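Local coordinates for molybdopterin biosynthesis Mog protein (PDB 2G4R) that probably binds molybdopterin and takes part in building the molybdenum cofactor in Mycobacterium tuberculosis, at residues V87-I92 against V116-G121. Numbering follows the deposited sequence.
Sequences VLDYVI and VCGVAG
Leu88 lays its two methyls against the backbone at Gly118, and this is the tight part of the contact. Its CD2 comes to 3.5 Å from Gly118 C, while CD1 approaches Gly118 CA and reaches on to Val116 CG2. CG stands beside Leu88's own backbone N (chi1 -76°), which carries both methyls across to the glycine. Leu88 CD1 and Tyr90 O come right up to Gly118 CA, which has no side chain in the way. Beyond, Leu88 also touches Ile125, and Ala120 CB packs against Val87 O and, with Val87, against Val59 of helix 49-60.

Next to this packing the backbones pair antiparallel, with a classic beta bulge: Asp89 N and Tyr90 N both donate to Val119 O, in its carbonyl plane, at 2.7 Å from Asp89 N and 3.3 Å from Tyr90 N. Val119 N answers to Tyr90 O, and Ile92 N closes the far end on Cys117 O, 2.8 Å away and from above the carbonyl plane. The short strand 90-91 is thereby added as an edge strand of the chain's mixed sheet, beside 117-120, which in turn pairs with 123-128. Ile92 sits at the N-cap position of helix 93-102.

The Tyr90 and Val119 side chains run alongside each other in one direction, closely packed although the tyrosine itself is exposed; chi1 at 53° brings the far end of the ring alongside the buried valine, CZ 3.6 Å from Val119 CB, and Ile92 CD1 meets Val119 CG2 at 4.2 Å. The solvent side is the Asp89-Gly121 end, looser and wetter. Here Gly121 N donates to Asp89 OD2 (2.8 Å) from well above the carboxylate plane, and a water that donates to this oxygen also donates to Gly121 O, bridging the two residues.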
loop_
_atom_site.group_PDB
_atom_site.type_symbol
_atom_site.label_atom_id
_atom_site.label_comp_id
_atom_site.label_asym_id
_atom_site.label_seq_id
_atom_site.Cartn_x
_atom_site.Cartn_y
_atom_site.Cartn_z
ATOM N N VAL A 87 7.538 -19.101 -7.982
ATOM C CA VAL A 87 8.826 -18.867 -7.359
ATOM C C VAL A 87 9.475 -20.147 -6.822
ATOM O O VAL A 87 10.693 -20.274 -6.798
ATOM C CB VAL A 87 8.682 -17.831 -6.212
ATOM C CG1 VAL A 87 9.946 -17.639 -5.471
ATOM C CG2 VAL A 87 8.255 -16.492 -6.775
ATOM N N LEU A 88 8.661 -21.109 -6.401
ATOM C CA LEU A 88 9.172 -22.317 -5.726
ATOM C C LEU A 88 9.955 -23.223 -6.660
ATOM O O LEU A 88 9.618 -23.316 -7.837
ATOM C CB LEU A 88 8.009 -23.113 -5.135
ATOM C CG LEU A 88 7.407 -22.547 -3.845
ATOM C CD1 LEU A 88 6.244 -23.420 -3.277
ATOM C CD2 LEU A 88 8.454 -22.406 -2.823
ATOM N N ASP A 89 10.977 -23.880 -6.124
ATOM C CA ASP A 89 11.612 -25.026 -6.803
ATOM C C ASP A 89 10.667 -26.228 -6.721
ATOM O O ASP A 89 10.432 -26.918 -7.731
ATOM C CB ASP A 89 12.970 -25.377 -6.166
ATOM C CG ASP A 89 14.037 -24.316 -6.411
ATOM O OD1 ASP A 89 13.976 -23.609 -7.438
ATOM O OD2 ASP A 89 14.934 -24.180 -5.556
ATOM N N TYR A 90 10.104 -26.473 -5.525
ATOM C CA TYR A 90 9.109 -27.506 -5.359
ATOM C C TYR A 90 8.184 -27.257 -4.162
ATOM O O TYR A 90 8.510 -26.452 -3.279
ATOM C CB TYR A 90 9.795 -28.860 -5.181
ATOM C CG TYR A 90 10.829 -28.869 -4.086
ATOM C CD1 TYR A 90 10.455 -29.042 -2.748
ATOM C CD2 TYR A 90 12.176 -28.737 -4.388
ATOM C CE1 TYR A 90 11.381 -29.038 -1.741
ATOM C CE2 TYR A 90 13.129 -28.740 -3.386
ATOM C CZ TYR A 90 12.711 -28.904 -2.066
ATOM O OH TYR A 90 13.628 -28.898 -1.078
ATOM N N VAL A 91 7.083 -28.002 -4.119
ATOM C CA VAL A 91 6.115 -27.924 -2.995
ATOM C C VAL A 91 6.300 -28.994 -1.903
ATOM O O VAL A 91 6.838 -30.091 -2.123
ATOM C CB VAL A 91 4.629 -27.981 -3.478
ATOM C CG1 VAL A 91 4.312 -26.785 -4.392
ATOM C CG2 VAL A 91 4.359 -29.276 -4.153
ATOM N N ILE A 92 5.793 -28.678 -0.724
ATOM C CA ILE A 92 5.866 -29.575 0.419
ATOM C C ILE A 92 4.375 -29.843 0.730
ATOM O O ILE A 92 3.712 -29.056 1.484
ATOM C CB ILE A 92 6.644 -29.017 1.633
ATOM C CG1 ILE A 92 8.124 -28.668 1.301
ATOM C CG2 ILE A 92 6.694 -30.067 2.760
ATOM C CD1 ILE A 92 8.707 -27.750 2.336
ATOM N N VAL A 116 0.023 -23.204 -0.606
ATOM C CA VAL A 116 1.127 -24.125 -0.724
ATOM C C VAL A 116 2.252 -23.710 0.251
ATOM O O VAL A 116 2.230 -22.628 0.865
ATOM C CB VAL A 116 1.630 -24.192 -2.178
ATOM C CG1 VAL A 116 0.541 -24.616 -3.099
ATOM C CG2 VAL A 116 2.221 -22.824 -2.635
ATOM N N CYS A 117 3.178 -24.614 0.428
ATOM C CA CYS A 117 4.437 -24.394 1.080
ATOM C C CYS A 117 5.468 -25.025 0.156
ATOM O O CYS A 117 5.148 -25.947 -0.583
ATOM C CB CYS A 117 4.520 -25.100 2.412
ATOM S SG CYS A 117 3.282 -24.604 3.687
ATOM N N GLY A 118 6.714 -24.582 0.244
ATOM C CA GLY A 118 7.793 -25.203 -0.524
ATOM C C GLY A 118 9.126 -24.615 -0.222
ATOM O O GLY A 118 9.278 -23.793 0.719
ATOM N N VAL A 119 10.103 -25.017 -1.035
ATOM C CA VAL A 119 11.442 -24.470 -0.997
ATOM C C VAL A 119 11.768 -23.814 -2.345
ATOM O O VAL A 119 11.360 -24.297 -3.448
ATOM C CB VAL A 119 12.507 -25.564 -0.617
ATOM C CG1 VAL A 119 13.901 -24.997 -0.667
ATOM C CG2 VAL A 119 12.231 -26.190 0.744
ATOM N N ALA A 120 12.413 -22.651 -2.237
ATOM C CA ALA A 120 12.982 -21.899 -3.369
ATOM C C ALA A 120 14.422 -21.540 -3.000
ATOM O O ALA A 120 14.651 -20.757 -2.073
ATOM C CB ALA A 120 12.181 -20.636 -3.616
ATOM N N GLY A 121 15.390 -22.083 -3.730
ATOM C CA GLY A 121 16.783 -21.955 -3.344
ATOM C C GLY A 121 16.978 -22.600 -1.991
ATOM O O GLY A 121 16.821 -23.807 -1.867
HETATM O O HOH W 1 15.966 -25.949 -3.745
HETATM O O HOH W 2 2.291 -27.482 -0.628
#